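Local coordinates for protein tRNA (guanine(9)-N1)-methyltransferase (Schizosaccharomyces pombe, PDB 4JWH) that methylates N1 of guanosine 9 in cytoplasmic tRNA, using S-adenosyl-L-methionine as the methyl donor, at residues L144-F149 and K169-T174; P101-I106 and L203-I208; R93-K98 and W264-D269. All blocks are in the same frame, centred on the assembly; numbering follows the deposited sequence.

Contact 1: L144-F149 and K169-T174; sequences LFATNF and KRYNPT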
loop_
_atom_site.group_PDB
_atom_site.type_symbol
_atom_site.label_atom_id
_atom_site.label_comp_id
_atom_site.label_asym_id
_atom_site.label_seq_id
_atom_site.Cartn_x
_atom_site.Cartn_y
_atom_site.Cartn_z
ATOM N N LEU A 144 7.643 -3.526 4.514
ATOM C CA LEU A 144 6.290 -3.056 4.758
ATOM C C LEU A 144 6.155 -2.312 6.086
ATOM O O LEU A 144 6.516 -2.836 7.132
ATOM C CB LEU A 144 5.302 -4.242 4.695
ATOM C CG LEU A 144 3.788 -3.964 4.747
ATOM C CD1 LEU A 144 3.421 -2.989 3.643
ATOM C CD2 LEU A 144 2.940 -5.295 4.637
ATOM N N PHE A 145 5.641 -1.084 6.039
ATOM C CA PHE A 145 5.406 -0.301 7.240
ATOM C C PHE A 145 3.925 -0.093 7.357
ATOM O O PHE A 145 3.213 0.024 6.322
ATOM C CB PHE A 145 6.109 1.070 7.204
ATOM C CG PHE A 145 7.601 1.009 7.499
ATOM C CD1 PHE A 145 8.131 1.580 8.672
ATOM C CD2 PHE A 145 8.462 0.393 6.604
ATOM C CE1 PHE A 145 9.501 1.534 8.941
ATOM C CE2 PHE A 145 9.829 0.334 6.861
ATOM C CZ PHE A 145 10.350 0.895 8.057
ATOM N N ALA A 146 3.454 -0.074 8.601
ATOM C CA ALA A 146 2.082 0.358 8.903
ATOM C C ALA A 146 2.152 1.527 9.912
ATOM O O ALA A 146 2.413 1.322 11.122
ATOM C CB ALA A 146 1.288 -0.782 9.457
ATOM N N THR A 147 1.931 2.746 9.424
ATOM C CA THR A 147 2.141 3.944 10.252
ATOM C C THR A 147 0.828 4.507 10.812
ATOM O O THR A 147 -0.246 4.259 10.252
ATOM C CB THR A 147 2.969 5.044 9.486
ATOM O OG1 THR A 147 2.286 5.421 8.279
ATOM C CG2 THR A 147 4.381 4.530 9.133
ATOM N N ASN A 148 0.921 5.286 11.885
ATOM C CA ASN A 148 -0.217 5.588 12.769
ATOM C C ASN A 148 -0.996 4.319 13.095
ATOM O O ASN A 148 -2.208 4.351 13.147
ATOM C CB ASN A 148 -1.176 6.622 12.163
ATOM C CG ASN A 148 -0.607 8.026 12.166
ATOM O OD1 ASN A 148 -0.142 8.510 11.144
ATOM N ND2 ASN A 148 -0.668 8.690 13.311
ATOM N N PHE A 149 -0.312 3.193 13.232
ATOM C CA PHE A 149 -1.003 1.920 13.515
ATOM C C PHE A 149 -1.502 1.854 14.961
ATOM O O PHE A 149 -0.714 1.969 15.889
ATOM C CB PHE A 149 -0.127 0.719 13.168
ATOM C CG PHE A 149 -0.881 -0.595 13.142
ATOM C CD1 PHE A 149 -0.778 -1.486 14.199
ATOM C CD2 PHE A 149 -1.723 -0.919 12.070
ATOM C CE1 PHE A 149 -1.490 -2.702 14.183
ATOM C CE2 PHE A 149 -2.435 -2.107 12.051
ATOM C CZ PHE A 149 -2.328 -3.000 13.115
ATOM N N LYS A 169 7.029 -11.163 9.232
ATOM C CA LYS A 169 8.382 -10.731 8.850
ATOM C C LYS A 169 8.361 -9.546 7.845
ATOM O O LYS A 169 7.354 -9.337 7.169
ATOM C CB LYS A 169 9.132 -11.904 8.214
ATOM C CG LYS A 169 9.251 -13.133 9.136
ATOM C CD LYS A 169 10.100 -14.229 8.495
ATOM C CE LYS A 169 10.298 -15.382 9.447
ATOM N NZ LYS A 169 11.138 -16.411 8.781
ATOM N N ARG A 170 9.468 -8.799 7.752
ATOM C CA ARG A 170 9.581 -7.619 6.873
ATOM C C ARG A 170 8.378 -6.688 7.066
ATOM O O ARG A 170 7.840 -6.121 6.112
ATOM C CB ARG A 170 9.727 -8.026 5.386
ATOM C CG ARG A 170 11.103 -8.551 4.990
ATOM C CD ARG A 170 11.520 -8.093 3.571
ATOM N NE ARG A 170 12.960 -7.839 3.520
ATOM C CZ ARG A 170 13.568 -6.895 2.795
ATOM N NH1 ARG A 170 12.891 -6.072 1.992
ATOM N NH2 ARG A 170 14.891 -6.788 2.870
ATOM N N TYR A 171 7.970 -6.547 8.319
ATOM C CA TYR A 171 6.767 -5.833 8.678
ATOM C C TYR A 171 7.059 -4.921 9.865
ATOM O O TYR A 171 7.613 -5.344 10.877
ATOM C CB TYR A 171 5.648 -6.826 8.984
ATOM C CG TYR A 171 4.399 -6.237 9.591
ATOM C CD1 TYR A 171 4.082 -6.465 10.934
ATOM C CD2 TYR A 171 3.496 -5.507 8.807
ATOM C CE1 TYR A 171 2.918 -5.938 11.493
ATOM C CE2 TYR A 171 2.344 -4.974 9.351
ATOM C CZ TYR A 171 2.052 -5.184 10.695
ATOM O OH TYR A 171 0.899 -4.639 11.230
ATOM N N ASN A 172 6.708 -3.663 9.722
ATOM C CA ASN A 172 7.074 -2.664 10.702
ATOM C C ASN A 172 5.886 -1.782 11.109
ATOM O O ASN A 172 5.681 -0.714 10.510
ATOM C CB ASN A 172 8.228 -1.811 10.151
ATOM C CG ASN A 172 9.304 -2.638 9.455
ATOM O OD1 ASN A 172 10.334 -2.938 10.046
ATOM N ND2 ASN A 172 9.061 -3.023 8.191
ATOM N N PRO A 173 5.089 -2.223 12.106
ATOM C CA PRO A 173 4.037 -1.331 12.575
ATOM C C PRO A 173 4.587 -0.258 13.525
ATOM O O PRO A 173 5.599 -0.484 14.209
ATOM C CB PRO A 173 3.064 -2.271 13.294
ATOM C CG PRO A 173 3.953 -3.398 13.800
ATOM C CD PRO A 173 5.041 -3.546 12.771
ATOM N N THR A 174 3.951 0.909 13.535
ATOM C CA THR A 174 4.381 1.993 14.414
ATOM C C THR A 174 3.267 2.991 14.615
ATOM O O THR A 174 2.452 3.218 13.713
ATOM C CB THR A 174 5.707 2.670 13.929
ATOM O OG1 THR A 174 6.140 3.607 14.914
ATOM C CG2 THR A 174 5.534 3.407 12.571
#

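Contact 2: P101-I106 and L203-I208; sequences PSSIRI and LDEDKI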
loop_
_atom_site.group_PDB
_atom_site.type_symbol
_atom_site.label_atom_id
_atom_site.label_comp_id
_atom_site.label_asym_id
_atom_site.label_seq_id
_atom_site.Cartn_x
_atom_site.Cartn_y
_atom_site.Cartn_z
ATOM N N PRO A 101 15.360 -9.433 -2.186
ATOM C CA PRO A 101 14.682 -8.318 -1.538
ATOM C C PRO A 101 14.971 -6.996 -2.243
ATOM O O PRO A 101 16.065 -6.780 -2.750
ATOM C CB PRO A 101 15.292 -8.306 -0.139
ATOM C CG PRO A 101 15.691 -9.713 0.102
ATOM C CD PRO A 101 16.152 -10.224 -1.224
ATOM N N SER A 102 13.963 -6.139 -2.291
ATOM C CA SER A 102 14.088 -4.791 -2.809
ATOM C C SER A 102 14.404 -3.875 -1.619
ATOM O O SER A 102 13.982 -4.131 -0.500
ATOM C CB SER A 102 12.736 -4.402 -3.443
ATOM O OG SER A 102 12.650 -3.018 -3.757
ATOM N N SER A 103 15.135 -2.799 -1.850
ATOM C CA SER A 103 15.331 -1.814 -0.792
ATOM C C SER A 103 14.091 -0.887 -0.612
ATOM O O SER A 103 14.021 -0.110 0.337
ATOM C CB SER A 103 16.599 -1.010 -1.070
ATOM O OG SER A 103 16.497 -0.429 -2.348
ATOM N N ILE A 104 13.103 -0.977 -1.502
ATOM C CA ILE A 104 11.903 -0.121 -1.370
ATOM C C ILE A 104 11.187 -0.295 -0.029
ATOM O O ILE A 104 11.115 -1.413 0.499
ATOM C CB ILE A 104 10.943 -0.305 -2.572
ATOM C CG1 ILE A 104 11.625 0.246 -3.825
ATOM C CG2 ILE A 104 9.590 0.418 -2.360
ATOM C CD1 ILE A 104 11.074 -0.286 -5.175
ATOM N N ARG A 105 10.716 0.823 0.539
ATOM C CA ARG A 105 9.775 0.813 1.653
ATOM C C ARG A 105 8.392 1.063 1.075
ATOM O O ARG A 105 8.233 1.954 0.248
ATOM C CB ARG A 105 10.077 1.907 2.682
ATOM C CG ARG A 105 11.151 1.534 3.719
ATOM C CD ARG A 105 12.469 1.126 3.079
ATOM N NE ARG A 105 13.021 2.129 2.165
ATOM C CZ ARG A 105 13.732 3.195 2.540
ATOM N NH1 ARG A 105 13.945 3.448 3.837
ATOM N NH2 ARG A 105 14.212 4.016 1.611
ATOM N N ILE A 106 7.411 0.275 1.495
ATOM C CA ILE A 106 6.002 0.601 1.200
ATOM C C ILE A 106 5.274 0.853 2.503
ATOM O O ILE A 106 5.333 0.048 3.408
ATOM C CB ILE A 106 5.283 -0.481 0.334
ATOM C CG1 ILE A 106 5.961 -0.594 -1.053
ATOM C CG2 ILE A 106 3.740 -0.187 0.257
ATOM C CD1 ILE A 106 5.277 -1.561 -2.067
ATOM N N LEU A 203 8.867 2.064 -10.208
ATOM C CA LEU A 203 9.178 2.166 -8.789
ATOM C C LEU A 203 10.672 2.282 -8.612
ATOM O O LEU A 203 11.423 1.435 -9.069
ATOM C CB LEU A 203 8.619 0.982 -7.981
ATOM C CG LEU A 203 7.128 0.687 -8.217
ATOM C CD1 LEU A 203 6.681 -0.601 -7.568
ATOM C CD2 LEU A 203 6.276 1.839 -7.728
ATOM N N ASP A 204 11.070 3.339 -7.917
ATOM C CA ASP A 204 12.453 3.721 -7.694
ATOM C C ASP A 204 12.997 2.962 -6.469
ATOM O O ASP A 204 12.402 3.018 -5.400
ATOM C CB ASP A 204 12.396 5.204 -7.342
ATOM C CG ASP A 204 13.385 6.034 -8.058
ATOM O OD1 ASP A 204 14.600 5.831 -7.836
ATOM O OD2 ASP A 204 12.937 6.959 -8.787
ATOM N N GLU A 205 14.136 2.296 -6.602
ATOM C CA GLU A 205 14.717 1.606 -5.445
ATOM C C GLU A 205 14.970 2.496 -4.217
ATOM O O GLU A 205 15.057 1.985 -3.098
ATOM C CB GLU A 205 15.993 0.800 -5.805
ATOM C CG GLU A 205 15.774 -0.615 -6.454
ATOM C CD GLU A 205 15.010 -1.654 -5.586
ATOM O OE1 GLU A 205 15.527 -2.080 -4.516
ATOM O OE2 GLU A 205 13.889 -2.089 -6.000
ATOM N N ASP A 206 15.129 3.805 -4.405
ATOM C CA ASP A 206 15.456 4.653 -3.246
ATOM C C ASP A 206 14.222 5.395 -2.695
ATOM O O ASP A 206 14.330 6.177 -1.727
ATOM C CB ASP A 206 16.695 5.570 -3.500
ATOM C CG ASP A 206 16.438 6.624 -4.568
ATOM O OD1 ASP A 206 17.045 7.723 -4.518
ATOM O OD2 ASP A 206 15.595 6.366 -5.460
ATOM N N LYS A 207 13.041 5.077 -3.245
ATOM C CA LYS A 207 11.823 5.778 -2.840
ATOM C C LYS A 207 10.917 5.002 -1.865
ATOM O O LYS A 207 11.086 3.797 -1.608
ATOM C CB LYS A 207 11.032 6.242 -4.081
ATOM C CG LYS A 207 11.841 7.206 -5.005
ATOM C CD LYS A 207 11.960 8.588 -4.402
ATOM C CE LYS A 207 12.766 9.519 -5.270
ATOM N NZ LYS A 207 12.205 9.613 -6.649
ATOM N N ILE A 208 9.938 5.715 -1.326
ATOM C CA ILE A 208 9.120 5.175 -0.285
ATOM C C ILE A 208 7.718 5.475 -0.735
ATOM O O ILE A 208 7.370 6.637 -0.896
ATOM C CB ILE A 208 9.461 5.825 1.075
ATOM C CG1 ILE A 208 10.931 5.539 1.443
ATOM C CG2 ILE A 208 8.504 5.334 2.140
ATOM C CD1 ILE A 208 11.433 6.365 2.618
HETATM O O HOH W 1 13.512 3.033 -0.637
#

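Contact 3: R93-K98 and W264-D269; sequences RIRLGK and WLEYRD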
loop_
_atom_site.group_PDB
_atom_site.type_symbol
_atom_site.label_atom_id
_atom_site.label_comp_id
_atom_site.label_asym_id
_atom_site.label_seq_id
_atom_site.Cartn_x
_atom_site.Cartn_y
_atom_site.Cartn_z
ATOM N N ARG A 93 -0.863 -17.946 -10.264
ATOM C CA ARG A 93 0.397 -17.219 -10.563
ATOM C C ARG A 93 1.588 -18.029 -10.096
ATOM O O ARG A 93 1.642 -18.515 -8.956
ATOM C CB ARG A 93 0.399 -15.840 -9.875
ATOM C CG ARG A 93 1.426 -14.873 -10.450
ATOM C CD ARG A 93 1.526 -13.589 -9.604
ATOM N NE ARG A 93 2.476 -13.732 -8.490
ATOM C CZ ARG A 93 3.808 -13.764 -8.605
ATOM N NH1 ARG A 93 4.398 -13.660 -9.798
ATOM N NH2 ARG A 93 4.555 -13.892 -7.514
ATOM N N ILE A 94 2.547 -18.196 -10.989
ATOM C CA ILE A 94 3.728 -18.935 -10.637
ATOM C C ILE A 94 4.909 -17.968 -10.578
ATOM O O ILE A 94 5.012 -17.069 -11.399
ATOM C CB ILE A 94 3.963 -20.139 -11.574
ATOM C CG1 ILE A 94 5.172 -20.934 -11.118
ATOM C CG2 ILE A 94 4.205 -19.706 -13.033
ATOM C CD1 ILE A 94 5.351 -22.172 -11.919
ATOM N N ARG A 95 5.766 -18.140 -9.571
ATOM C CA ARG A 95 6.946 -17.315 -9.412
ATOM C C ARG A 95 8.202 -18.052 -9.889
ATOM O O ARG A 95 8.486 -19.171 -9.447
ATOM C CB ARG A 95 7.100 -16.905 -7.951
ATOM C CG ARG A 95 8.067 -15.761 -7.731
ATOM C CD ARG A 95 9.099 -16.159 -6.713
ATOM N NE ARG A 95 8.517 -16.252 -5.404
ATOM C CZ ARG A 95 8.875 -17.118 -4.463
ATOM N NH1 ARG A 95 9.834 -18.006 -4.674
ATOM N NH2 ARG A 95 8.241 -17.093 -3.306
ATOM N N LEU A 96 8.964 -17.399 -10.772
ATOM C CA LEU A 96 10.192 -17.980 -11.331
ATOM C C LEU A 96 11.429 -17.253 -10.826
ATOM O O LEU A 96 11.482 -16.025 -10.809
ATOM C CB LEU A 96 10.204 -17.912 -12.872
ATOM C CG LEU A 96 8.935 -17.957 -13.735
ATOM C CD1 LEU A 96 9.283 -17.436 -15.133
ATOM C CD2 LEU A 96 8.337 -19.353 -13.821
ATOM N N GLY A 97 12.434 -18.014 -10.420
ATOM C CA GLY A 97 13.743 -17.428 -10.197
ATOM C C GLY A 97 14.065 -17.054 -8.773
ATOM O O GLY A 97 13.369 -17.438 -7.844
ATOM N N LYS A 98 15.154 -16.314 -8.608
ATOM C CA LYS A 98 15.764 -16.163 -7.288
ATOM C C LYS A 98 15.122 -15.012 -6.516
ATOM O O LYS A 98 14.923 -13.956 -7.073
ATOM C CB LYS A 98 17.261 -15.922 -7.441
ATOM C CG LYS A 98 17.988 -15.453 -6.162
ATOM C CD LYS A 98 19.357 -14.863 -6.529
ATOM C CE LYS A 98 20.116 -14.339 -5.297
ATOM N NZ LYS A 98 20.185 -15.342 -4.212
ATOM N N TRP A 264 4.947 -5.419 -10.258
ATOM C CA TRP A 264 5.754 -4.593 -11.123
ATOM C C TRP A 264 7.237 -4.827 -10.826
ATOM O O TRP A 264 8.040 -4.923 -11.751
ATOM C CB TRP A 264 5.417 -3.101 -11.024
ATOM C CG TRP A 264 6.143 -2.345 -12.125
ATOM C CD1 TRP A 264 5.712 -2.141 -13.396
ATOM C CD2 TRP A 264 7.449 -1.737 -12.037
ATOM N NE1 TRP A 264 6.667 -1.441 -14.122
ATOM C CE2 TRP A 264 7.737 -1.174 -13.305
ATOM C CE3 TRP A 264 8.397 -1.619 -11.008
ATOM C CZ2 TRP A 264 8.946 -0.504 -13.578
ATOM C CZ3 TRP A 264 9.592 -0.959 -11.272
ATOM C CH2 TRP A 264 9.857 -0.402 -12.548
ATOM N N LEU A 265 7.608 -4.904 -9.552
ATOM C CA LEU A 265 8.998 -5.237 -9.214
ATOM C C LEU A 265 9.460 -6.503 -9.944
ATOM O O LEU A 265 10.549 -6.534 -10.529
ATOM C CB LEU A 265 9.184 -5.365 -7.705
ATOM C CG LEU A 265 8.905 -4.061 -6.967
ATOM C CD1 LEU A 265 8.965 -4.261 -5.468
ATOM C CD2 LEU A 265 9.862 -2.934 -7.431
ATOM N N GLU A 266 8.619 -7.536 -9.925
ATOM C CA GLU A 266 8.930 -8.782 -10.609
ATOM C C GLU A 266 8.987 -8.647 -12.135
ATOM O O GLU A 266 9.977 -9.031 -12.763
ATOM C CB GLU A 266 7.908 -9.852 -10.231
ATOM C CG GLU A 266 8.114 -11.124 -11.033
ATOM C CD GLU A 266 7.467 -12.366 -10.427
ATOM O OE1 GLU A 266 7.048 -12.345 -9.249
ATOM O OE2 GLU A 266 7.416 -13.375 -11.158
ATOM N N TYR A 267 7.919 -8.123 -12.730
ATOM C CA TYR A 267 7.795 -8.167 -14.188
ATOM C C TYR A 267 8.372 -6.926 -14.858
ATOM O O TYR A 267 8.818 -6.993 -16.003
ATOM C CB TYR A 267 6.317 -8.330 -14.613
ATOM C CG TYR A 267 5.599 -9.547 -14.067
ATOM C CD1 TYR A 267 6.210 -10.807 -14.053
ATOM C CD2 TYR A 267 4.296 -9.447 -13.579
ATOM C CE1 TYR A 267 5.522 -11.958 -13.550
ATOM C CE2 TYR A 267 3.606 -10.580 -13.078
ATOM C CZ TYR A 267 4.230 -11.820 -13.057
ATOM O OH TYR A 267 3.540 -12.928 -12.578
ATOM N N ARG A 268 8.353 -5.799 -14.137
ATOM C CA ARG A 268 8.661 -4.467 -14.711
ATOM C C ARG A 268 7.811 -4.074 -15.934
ATOM O O ARG A 268 8.269 -3.360 -16.856
ATOM C CB ARG A 268 10.167 -4.283 -14.910
ATOM C CG ARG A 268 10.925 -4.260 -13.573
ATOM C CD ARG A 268 12.415 -4.119 -13.776
ATOM N NE ARG A 268 12.786 -2.746 -14.109
ATOM C CZ ARG A 268 13.119 -1.815 -13.210
ATOM N NH1 ARG A 268 13.133 -2.108 -11.907
ATOM N NH2 ARG A 268 13.429 -0.581 -13.616
ATOM N N ASP A 269 6.549 -4.502 -15.880
ATOM C CA ASP A 269 5.582 -4.434 -16.970
ATOM C C ASP A 269 4.251 -4.159 -16.266
ATOM O O ASP A 269 3.762 -5.000 -15.481
ATOM C CB ASP A 269 5.624 -5.815 -17.668
ATOM C CG ASP A 269 4.577 -5.989 -18.779
ATOM O OD1 ASP A 269 4.742 -6.955 -19.568
ATOM O OD2 ASP A 269 3.616 -5.205 -18.879
#

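Contact 1: L144-F149 and K169-T174
Asn-172 CB sits over the centre of the Phe-145 ring, 3.7 Å from its centroid, in a CH-pi contact. The amide continues across the same face, its plane 19° from the ring's. With an alanine in place of Phe-145, the Asn-172 amide would probably lose the flat surface on which it stacks and be freer to turn.

Leu-144 O accepts twice from Asn-172: from N at 2.7 Å and from ND2 at 2.8 Å, the latter from above the carbonyl plane. Asn-172 CG lies beside the backbone N (chi1 -43°), keeping the amide on the N-H side, where ND2 can reach the same oxygen. Asn-172 ND2 also bonds Glu-143 OE1.

The backbone bonds run in parallel register: Leu-144 N to Arg-170 O, Ala-146 N to Asn-172 O and Thr-174 N to Ala-146 O. They close the beta-alpha-beta unit of strand 143-147, helix 151-161 and strand 171-173, at one edge of the parallel sheet of this SPOUT-type domain. Proline suits position 173 because its N, which has no hydrogen, faces away from strand 143-147. Phe-149 N bonds Thr-174 O at 2.8 Å.

Mostly apolar contacts occupy the opposite face, toward helix 151-161. Leu-144 CD2 meets the edge of the Tyr-171 ring, 4.2 Å from Tyr-171 CD2. Tyr-171 OH stands over one face of the Phe-149 ring, and Phe-149 CD1 lies 4.0 Å from Pro-173 CB.

Contact 2: P101-I106 and L203-I208
Ser-102 and Glu-205 join an ST turn to a type I beta turn where the chain enters two neighbouring parallel strands, 105-109 and 208-212. Ser-102 OG donates to Glu-205 OE2 at 2.7 Å while accepting from Ile-104 N, the bond that defines the ST turn. The other carboxylate oxygen, Glu-205 OE1, takes Ser-103 N at 2.8 Å. Both donors come from the syn side of their oxygens, somewhat out of the carboxylate plane. Ser-103 OG lies near both OE1 and the backbone O of Glu-205, so a small hydroxyl suits this place.

Next to the polar groups, the Ile-104 side chain crosses that of Glu-205 at about a right angle, Ile-104 CD1 touching OE2 and packing 3.9 Å from Leu-203 CB. Where the strands begin to pair, Ile-208 CG1 lies over one face of the Arg-105 guanidinium, 3.6 Å from Arg-105 NH2. The arginine is bent at chi2 (56°) and chi3, folding over the isoleucine. Its NH2 donates in plane to a water at 2.6 Å, which also lies close to Lys-207 O and Glu-205 O.

No salt bridge reaches Glu-205 across the contact, yet the donors from Ser-102 and Ser-103 are likely to stabilise its negative charge.

Contact 3: R93-K98 and W264-D269
Arg-93 NH1 reaches between two consecutive residues of the helix, Glu-266 and Tyr-267. Its straighter bond goes to Tyr-267 OH, at 3.0 Å with an angle of 153° at the hydrogen, and the hydroxyl lies in the plane of the guanidinium. The same nitrogen makes a salt bridge with Glu-266, through weak hydrogen bonds to OE1 at 3.0 Å and OE2 at 3.3 Å. The guanidinium and carboxylate planes are 76° apart, so one nitrogen straddles the carboxylate in place of the flat pairing of two nitrogens with two oxygens. Arginine suits the place because its long arm also brings carbon against the phenol: Arg-93 CG is 3.6 Å from Tyr-267 OH.

Several features set these groups in position. Glu-266 has CG anti to the backbone N (chi1 174°), and its extended chain carries the carboxylate out from the helix. Tyr-267 CG lies anti to the carbonyl carbon, and the ring carries its hydroxyl out to Arg-93; the ring also makes a cation-pi contact with Lys-272. Arg-95 approaches Glu-266 with its aliphatic part, CG lying 3.9 Å from Glu-266 OE1, while Arg-95 NH2 bonds Thr-137 O. Its charge may still favour the carboxylate from a distance.

Farther out, the helix ends: Arg-268 takes positive phi, and Asp-269 caps the next helix, its OD2 accepting from Lys-272 N.

The contact lies at the surface, away from the cofactor pocket and the catalytic residue. It ties the segment leading toward strand 105-109 to the C-terminal end of helix 254-267, just before helix 270-277, with Thr-137 at the end of helix 118-137 close by.

Contacts 1 and 2 share one sheet: strands 143-147 and 105-109 are neighbours, joined where Phe-145 N lies 2.9 Å from Ile-106 O, a probable hydrogen bond. The contact centres are 15 Å apart. Contact 3 lies about 16 Å from contact 2, centre to centre, and meets it through helix 254-267, where Ile-104 CD1 is 3.7 Å from Leu-265 CD2. Contacts 1 and 3 do not touch. Along the chain, contact 1 is nested within the loop closed by contact 2, and that within the loop of contact 3. Bound S-adenosyl-L-homocysteine is about 10 Å from the Leu-203 side chain and about 12 Å from that of Thr-147, whereas contact 3 is remote from the cofactor pocket.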